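PDB 4RAJ: heme oxygenase from Chlamydomonas reinhardtii, which probably catalyses the oxygen-dependent opening of heme to biliverdin, with release of iron and carbon monoxide. Local coordinates for residues Ile157-Ala162 / Val172-Phe177; Ala150-Gly155 / Phe177-Glu182. All blocks are in the same frame, centred on the assembly; numbering follows the deposited sequence.

Interaction 1 of 2, residues Ile157-Ala162 / Val172-Phe177; sequences IVKRWA and VGTAAF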
ATOM      1  N   ILE A 157      -4.205 -12.277  -4.927  1.00 32.83           N
ATOM      2  CA  ILE A 157      -3.499 -13.274  -5.722  1.00 38.25           C
ATOM      3  C   ILE A 157      -2.209 -13.696  -5.025  1.00 33.45           C
ATOM      4  O   ILE A 157      -1.894 -14.884  -4.949  1.00 35.48           O
ATOM      5  CB  ILE A 157      -3.182 -12.748  -7.136  1.00 48.77           C
ATOM      6  CG1 ILE A 157      -4.481 -12.485  -7.904  1.00 57.19           C
ATOM      7  CG2 ILE A 157      -2.320 -13.738  -7.896  1.00 44.17           C
ATOM      8  CD1 ILE A 157      -4.287 -11.709  -9.194  1.00 58.51           C
ATOM      9  N   VAL A 158      -1.463 -12.723  -4.511  1.00 30.02           N
ATOM     10  CA  VAL A 158      -0.280 -13.015  -3.705  1.00 23.48           C
ATOM     11  C   VAL A 158      -0.665 -13.878  -2.508  1.00 23.51           C
ATOM     12  O   VAL A 158       0.017 -14.836  -2.171  1.00 24.92           O
ATOM     13  CB  VAL A 158       0.397 -11.714  -3.211  1.00 27.35           C
ATOM     14  CG1 VAL A 158       1.522 -12.025  -2.246  1.00 23.91           C
ATOM     15  CG2 VAL A 158       0.918 -10.910  -4.396  1.00 32.74           C
ATOM     16  N   LYS A 159      -1.779 -13.529  -1.875  1.00 21.03           N
ATOM     17  CA  LYS A 159      -2.280 -14.270  -0.723  1.00 23.60           C
ATOM     18  C   LYS A 159      -2.519 -15.747  -1.053  1.00 27.11           C
ATOM     19  O   LYS A 159      -2.103 -16.645  -0.309  1.00 24.36           O
ATOM     20  CB  LYS A 159      -3.569 -13.612  -0.224  1.00 28.49           C
ATOM     21  CG  LYS A 159      -4.472 -14.486   0.597  1.00 30.20           C
ATOM     22  CD  LYS A 159      -5.589 -13.631   1.152  1.00 30.00           C
ATOM     23  CE  LYS A 159      -6.781 -14.458   1.527  1.00 39.59           C
ATOM     24  NZ  LYS A 159      -7.759 -13.662   2.314  1.00 39.80           N
ATOM     25  N   ARG A 160      -3.173 -15.991  -2.184  1.00 26.60           N
ATOM     26  CA  ARG A 160      -3.466 -17.358  -2.612  1.00 28.84           C
ATOM     27  C   ARG A 160      -2.196 -18.173  -2.862  1.00 28.00           C
ATOM     28  O   ARG A 160      -2.133 -19.366  -2.511  1.00 27.10           O
ATOM     29  CB  ARG A 160      -4.343 -17.345  -3.870  1.00 31.71           C
ATOM     30  CG  ARG A 160      -5.839 -17.305  -3.567  1.00 39.51           C
ATOM     31  CD  ARG A 160      -6.658 -16.944  -4.801  1.00 59.29           C
ATOM     32  NE  ARG A 160      -7.503 -15.775  -4.558  1.00 75.42           N
ATOM     33  CZ  ARG A 160      -8.060 -15.031  -5.511  1.00 75.81           C
ATOM     34  NH1 ARG A 160      -7.862 -15.327  -6.789  1.00 78.95           N
ATOM     35  NH2 ARG A 160      -8.812 -13.985  -5.184  1.00 70.10           N
ATOM     36  N   TRP A 161      -1.197 -17.548  -3.480  1.00 22.23           N
ATOM     37  CA  TRP A 161       0.084 -18.207  -3.721  1.00 23.72           C
ATOM     38  C   TRP A 161       0.828 -18.472  -2.422  1.00 23.13           C
ATOM     39  O   TRP A 161       1.366 -19.561  -2.229  1.00 24.51           O
ATOM     40  CB  TRP A 161       0.969 -17.374  -4.659  1.00 23.55           C
ATOM     41  CG  TRP A 161       0.743 -17.654  -6.104  1.00 28.64           C
ATOM     42  CD1 TRP A 161       0.225 -16.803  -7.035  1.00 42.30           C
ATOM     43  CD2 TRP A 161       1.022 -18.879  -6.790  1.00 29.30           C
ATOM     44  NE1 TRP A 161       0.162 -17.425  -8.259  1.00 38.80           N
ATOM     45  CE2 TRP A 161       0.648 -18.698  -8.135  1.00 36.27           C
ATOM     46  CE3 TRP A 161       1.540 -20.115  -6.393  1.00 37.13           C
ATOM     47  CZ2 TRP A 161       0.785 -19.709  -9.091  1.00 37.76           C
ATOM     48  CZ3 TRP A 161       1.669 -21.117  -7.341  1.00 34.19           C
ATOM     49  CH2 TRP A 161       1.296 -20.906  -8.675  1.00 41.72           C
ATOM     50  N   ALA A 162       0.864 -17.488  -1.530  1.00 19.78           N
ATOM     51  CA  ALA A 162       1.509 -17.692  -0.232  1.00 21.69           C
ATOM     52  C   ALA A 162       0.909 -18.890   0.498  1.00 27.67           C
ATOM     53  O   ALA A 162       1.636 -19.740   1.029  1.00 22.52           O
ATOM     54  CB  ALA A 162       1.391 -16.431   0.635  1.00 19.06           C
ATOM     55  N   VAL A 172      -3.735 -17.833   9.291  1.00 32.79           N
ATOM     56  CA  VAL A 172      -2.395 -17.360   9.630  1.00 29.18           C
ATOM     57  C   VAL A 172      -1.568 -17.120   8.371  1.00 25.97           C
ATOM     58  O   VAL A 172      -1.709 -17.858   7.382  1.00 27.20           O
ATOM     59  CB  VAL A 172      -1.633 -18.377  10.514  1.00 41.09           C
ATOM     60  CG1 VAL A 172      -0.425 -17.723  11.131  1.00 41.97           C
ATOM     61  CG2 VAL A 172      -2.527 -18.947  11.597  1.00 51.03           C
ATOM     62  N   GLY A 173      -0.716 -16.097   8.388  1.00 24.37           N
ATOM     63  CA  GLY A 173       0.277 -15.959   7.329  1.00 20.81           C
ATOM     64  C   GLY A 173      -0.060 -15.050   6.168  1.00 24.73           C
ATOM     65  O   GLY A 173       0.821 -14.732   5.364  1.00 20.32           O
ATOM     66  N   THR A 174      -1.323 -14.636   6.054  1.00 21.29           N
ATOM     67  CA  THR A 174      -1.681 -13.678   5.006  1.00 18.81           C
ATOM     68  C   THR A 174      -2.484 -12.515   5.549  1.00 20.40           C
ATOM     69  O   THR A 174      -3.365 -11.988   4.861  1.00 21.74           O
ATOM     70  CB  THR A 174      -2.479 -14.349   3.852  1.00 21.37           C
ATOM     71  OG1 THR A 174      -3.752 -14.818   4.328  1.00 21.20           O
ATOM     72  CG2 THR A 174      -1.687 -15.524   3.246  1.00 22.37           C
ATOM     73  N   ALA A 175      -2.189 -12.105   6.785  1.00 17.65           N
ATOM     74  CA  ALA A 175      -2.958 -11.035   7.422  1.00 21.13           C
ATOM     75  C   ALA A 175      -2.815  -9.701   6.679  1.00 21.32           C
ATOM     76  O   ALA A 175      -3.721  -8.867   6.717  1.00 20.67           O
ATOM     77  CB  ALA A 175      -2.548 -10.878   8.890  1.00 28.35           C
ATOM     78  N   ALA A 176      -1.690  -9.517   5.994  1.00 21.15           N
ATOM     79  CA  ALA A 176      -1.474  -8.323   5.171  1.00 17.85           C
ATOM     80  C   ALA A 176      -2.549  -8.184   4.097  1.00 22.82           C
ATOM     81  O   ALA A 176      -2.880  -7.071   3.677  1.00 19.83           O
ATOM     82  CB  ALA A 176      -0.090  -8.367   4.518  1.00 16.34           C
ATOM     83  N   PHE A 177      -3.076  -9.325   3.654  1.00 17.41           N
ATOM     84  CA  PHE A 177      -4.040  -9.391   2.557  1.00 16.89           C
ATOM     85  C   PHE A 177      -5.452  -9.822   2.998  1.00 19.32           C
ATOM     86  O   PHE A 177      -6.323 -10.051   2.154  1.00 21.75           O
ATOM     87  CB  PHE A 177      -3.522 -10.363   1.494  1.00 17.44           C
ATOM     88  CG  PHE A 177      -2.113 -10.065   1.052  1.00 20.51           C
ATOM     89  CD1 PHE A 177      -1.851  -8.986   0.229  1.00 27.11           C
ATOM     90  CD2 PHE A 177      -1.053 -10.860   1.473  1.00 21.68           C
ATOM     91  CE1 PHE A 177      -0.552  -8.707  -0.166  1.00 26.87           C
ATOM     92  CE2 PHE A 177       0.245 -10.589   1.075  1.00 22.68           C
ATOM     93  CZ  PHE A 177       0.498  -9.514   0.259  1.00 21.38           C
TER
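Phe177 lays its ring against Val158 and Lys159, joining helix 155-165 to the loop that follows it in the all-helical heme oxygenase fold. The dense part of the contact is this aromatic core. Val158 CB lies over one face of the ring, and CG1 of the same residue comes 3.7 Å from Phe177 CZ at the far end. Ala176 CB lies on the opposite face of the Phe177 ring, 4.0 Å above the plane and offset toward the rim. A branched valine and a small alanine suit these places, each offering methyl surface to a flat hydrocarbon ring. Lys159 belongs to the same dense part, its CB 3.7 Å from Phe177 CB and approaching the ring obliquely. Phe177 CG stands anti to its own carbonyl carbon (chi1 -52°), and the ring extends past Lys159 CB to reach Val158 with its CZ end; Tyr53 and Leu57 of helix 50-76 add further apolar contacts. One turn further along the helix, Ala162 CB meets Thr174 CG2 at 4.1 Å, a lighter touch, though both residues are buried.

The outer side is looser and more polar, and it belongs to the Lys159 chain beyond CB. Its CG is anti to the backbone N (chi1 159°), and the extended chain beyond crosses the Thr174 side chain at about a right angle. The amine ends at Asp178, so one long residue serves both the greasy flank and the charged outer end.

Thr174 divides its two branches accordingly: CG2 packs 3.8 Å from Lys159 O, while the buried OG1 hydrogen-bonds to both Asp178 OD1 and Arg163 NH1.

Interaction 2 of 2, residues Ala150-Gly155 / Phe177-Glu182; sequences AMASGG and FDYTGE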
ATOM      1  N   ALA A 150      -5.052  -1.573  -4.078  1.00 26.41           N
ATOM      2  CA  ALA A 150      -4.347  -2.684  -4.718  1.00 23.71           C
ATOM      3  C   ALA A 150      -4.243  -3.883  -3.773  1.00 31.55           C
ATOM      4  O   ALA A 150      -4.376  -5.030  -4.207  1.00 28.94           O
ATOM      5  CB  ALA A 150      -2.965  -2.244  -5.194  1.00 25.34           C
ATOM      6  N   MET A 151      -4.026  -3.623  -2.479  1.00 24.49           N
ATOM      7  CA  MET A 151      -3.986  -4.708  -1.491  1.00 26.98           C
ATOM      8  C   MET A 151      -5.303  -5.471  -1.454  1.00 28.07           C
ATOM      9  O   MET A 151      -5.322  -6.704  -1.275  1.00 25.48           O
ATOM     10  CB  MET A 151      -3.655  -4.154  -0.105  1.00 22.97           C
ATOM     11  CG  MET A 151      -2.259  -3.533  -0.066  1.00 24.55           C
ATOM     12  SD  MET A 151      -0.986  -4.810  -0.249  1.00 30.70           S
ATOM     13  CE  MET A 151      -1.424  -5.769   1.197  1.00 37.96           C
ATOM     14  N   ALA A 152      -6.396  -4.726  -1.625  1.00 28.22           N
ATOM     15  CA  ALA A 152      -7.750  -5.290  -1.602  1.00 35.16           C
ATOM     16  C   ALA A 152      -8.076  -6.028  -2.905  1.00 42.01           C
ATOM     17  O   ALA A 152      -9.073  -6.757  -2.994  1.00 36.42           O
ATOM     18  CB  ALA A 152      -8.772  -4.183  -1.352  1.00 26.36           C
ATOM     19  N   SER A 153      -7.203  -5.842  -3.891  1.00 37.37           N
ATOM     20  CA  SER A 153      -7.399  -6.318  -5.250  1.00 44.82           C
ATOM     21  C   SER A 153      -6.415  -7.408  -5.652  1.00 42.46           C
ATOM     22  O   SER A 153      -6.666  -8.600  -5.447  1.00 38.68           O
ATOM     23  CB  SER A 153      -7.260  -5.154  -6.225  1.00 52.58           C
ATOM     24  OG  SER A 153      -6.796  -5.596  -7.488  1.00 71.03           O
ATOM     25  N   GLY A 154      -5.317  -6.984  -6.275  1.00 32.45           N
ATOM     26  CA  GLY A 154      -4.289  -7.895  -6.742  1.00 33.86           C
ATOM     27  C   GLY A 154      -3.643  -8.640  -5.592  1.00 34.52           C
ATOM     28  O   GLY A 154      -3.179  -9.768  -5.753  1.00 37.36           O
ATOM     29  N   GLY A 155      -3.604  -7.997  -4.428  1.00 32.08           N
ATOM     30  CA  GLY A 155      -3.071  -8.606  -3.216  1.00 26.00           C
ATOM     31  C   GLY A 155      -3.673  -9.972  -2.907  1.00 36.24           C
ATOM     32  O   GLY A 155      -3.018 -10.811  -2.287  1.00 32.64           O
ATOM     33  N   PHE A 177      -3.076  -9.325   3.654  1.00 17.41           N
ATOM     34  CA  PHE A 177      -4.040  -9.391   2.557  1.00 16.89           C
ATOM     35  C   PHE A 177      -5.452  -9.822   2.998  1.00 19.32           C
ATOM     36  O   PHE A 177      -6.323 -10.051   2.154  1.00 21.75           O
ATOM     37  CB  PHE A 177      -3.522 -10.363   1.494  1.00 17.44           C
ATOM     38  CG  PHE A 177      -2.113 -10.065   1.052  1.00 20.51           C
ATOM     39  CD1 PHE A 177      -1.851  -8.986   0.229  1.00 27.11           C
ATOM     40  CD2 PHE A 177      -1.053 -10.860   1.473  1.00 21.68           C
ATOM     41  CE1 PHE A 177      -0.552  -8.707  -0.166  1.00 26.87           C
ATOM     42  CE2 PHE A 177       0.245 -10.589   1.075  1.00 22.68           C
ATOM     43  CZ  PHE A 177       0.498  -9.514   0.259  1.00 21.38           C
ATOM     44  N   ASP A 178      -5.676  -9.928   4.302  1.00 18.47           N
ATOM     45  CA  ASP A 178      -6.971 -10.394   4.801  1.00 29.53           C
ATOM     46  C   ASP A 178      -7.941  -9.243   5.097  1.00 28.16           C
ATOM     47  O   ASP A 178      -7.535  -8.165   5.545  1.00 22.21           O
ATOM     48  CB  ASP A 178      -6.804 -11.232   6.070  1.00 23.55           C
ATOM     49  CG  ASP A 178      -6.122 -12.574   5.817  1.00 32.03           C
ATOM     50  OD1 ASP A 178      -6.039 -13.044   4.653  1.00 28.74           O
ATOM     51  OD2 ASP A 178      -5.653 -13.160   6.804  1.00 29.80           O
ATOM     52  N   TYR A 179      -9.225  -9.500   4.857  1.00 20.54           N
ATOM     53  CA  TYR A 179     -10.288  -8.544   5.147  1.00 20.80           C
ATOM     54  C   TYR A 179     -11.408  -9.280   5.853  1.00 25.45           C
ATOM     55  O   TYR A 179     -12.404  -9.652   5.238  1.00 26.01           O
ATOM     56  CB  TYR A 179     -10.794  -7.875   3.860  1.00 20.95           C
ATOM     57  CG  TYR A 179      -9.699  -7.042   3.210  1.00 19.75           C
ATOM     58  CD1 TYR A 179      -8.746  -7.642   2.385  1.00 21.92           C
ATOM     59  CD2 TYR A 179      -9.608  -5.675   3.434  1.00 22.03           C
ATOM     60  CE1 TYR A 179      -7.716  -6.900   1.804  1.00 22.19           C
ATOM     61  CE2 TYR A 179      -8.582  -4.914   2.850  1.00 24.00           C
ATOM     62  CZ  TYR A 179      -7.644  -5.540   2.040  1.00 24.19           C
ATOM     63  OH  TYR A 179      -6.615  -4.820   1.461  1.00 20.99           O
ATOM     64  N   THR A 180     -11.237  -9.488   7.152  1.00 24.01           N
ATOM     65  CA  THR A 180     -12.124 -10.371   7.904  1.00 24.42           C
ATOM     66  C   THR A 180     -13.358  -9.664   8.483  1.00 26.69           C
ATOM     67  O   THR A 180     -14.223 -10.314   9.075  1.00 27.78           O
ATOM     68  CB  THR A 180     -11.365 -11.035   9.050  1.00 31.06           C
ATOM     69  OG1 THR A 180     -10.933 -10.022   9.965  1.00 29.61           O
ATOM     70  CG2 THR A 180     -10.153 -11.776   8.511  1.00 28.80           C
ATOM     71  N   GLY A 181     -13.436  -8.345   8.320  1.00 26.52           N
ATOM     72  CA  GLY A 181     -14.611  -7.600   8.741  1.00 25.79           C
ATOM     73  C   GLY A 181     -15.414  -7.155   7.529  1.00 28.46           C
ATOM     74  O   GLY A 181     -16.089  -7.953   6.894  1.00 29.29           O
ATOM     75  N   GLU A 182     -15.337  -5.868   7.206  1.00 25.31           N
ATOM     76  CA  GLU A 182     -15.867  -5.364   5.940  1.00 25.07           C
ATOM     77  C   GLU A 182     -15.162  -6.053   4.767  1.00 23.24           C
ATOM     78  O   GLU A 182     -13.947  -6.214   4.791  1.00 22.97           O
ATOM     79  CB  GLU A 182     -15.666  -3.848   5.847  1.00 25.95           C
ATOM     80  CG  GLU A 182     -16.512  -3.157   4.796  1.00 30.07           C
ATOM     81  CD  GLU A 182     -17.956  -2.999   5.219  1.00 37.19           C
ATOM     82  OE1 GLU A 182     -18.222  -2.201   6.146  1.00 38.70           O
ATOM     83  OE2 GLU A 182     -18.825  -3.675   4.629  1.00 30.53           O
TER
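Phe177 and Tyr179 present two rings to the glycine-containing turn after helix 140-151. Met151 CE comes obliquely to the Phe177 ring, 3.4 Å from CE1, while Gly155 O approaches obliquely from the other side of the ring plane, 3.3 Å from CD1. The Tyr179 ring has Met151 O at its edge, near the ring plane, and Ala152 CA placed obliquely; Arg95 makes a cation-pi contact with the same ring.

Met151 is bent at chi2 and chi3 (-68° and -60°), which brings its flexible end round to Phe177 in a Met-aromatic contact, SD 5.1 Å from the ring centroid. Tyr179 OH wedges against the backbone between Met151 and Ala152, 3.3 Å from Met151 C, and Ala152 CB rests 3.8 Å from Tyr179 CZ, where a small side chain fits beside the ring. Glycine suits position 155 well, since a CB there would collide with both Met151 O and Phe177 CD1. Ala150 O accepts from Ser153 N and Gly155 N, fixing the tight turn.

This turn probably corresponds to the glycine-rich kink of the distal helix, which lies over heme in relatives. It joins helix 140-151 to helix 155-165, with Phe64 of helix 50-76 against Met151, and with Asn184 and Leu187 of helix 184-200 against Tyr179.

Overall arrangement
The two contacts lie on the same side of the chain's centre, their own centres about 9 Å apart, and share Phe177. Along the sequence interaction 1 is nested inside the loop closed by interaction 2, so the connection between helix 155-165 and helix 184-200 folds back first on helix 155-165, then on the turn that follows helix 140-151. Lys159 NZ and Asp178 OD1 link them through a salt bridge of 3.0 Å, and Gln156 NE2 bonds to both Met151 O and Phe177 O. The Phe177 side chain is about 5 Å from a bound polyether, probably from crystallisation, whose pocket includes Ala150, consistent with a position beside the heme site.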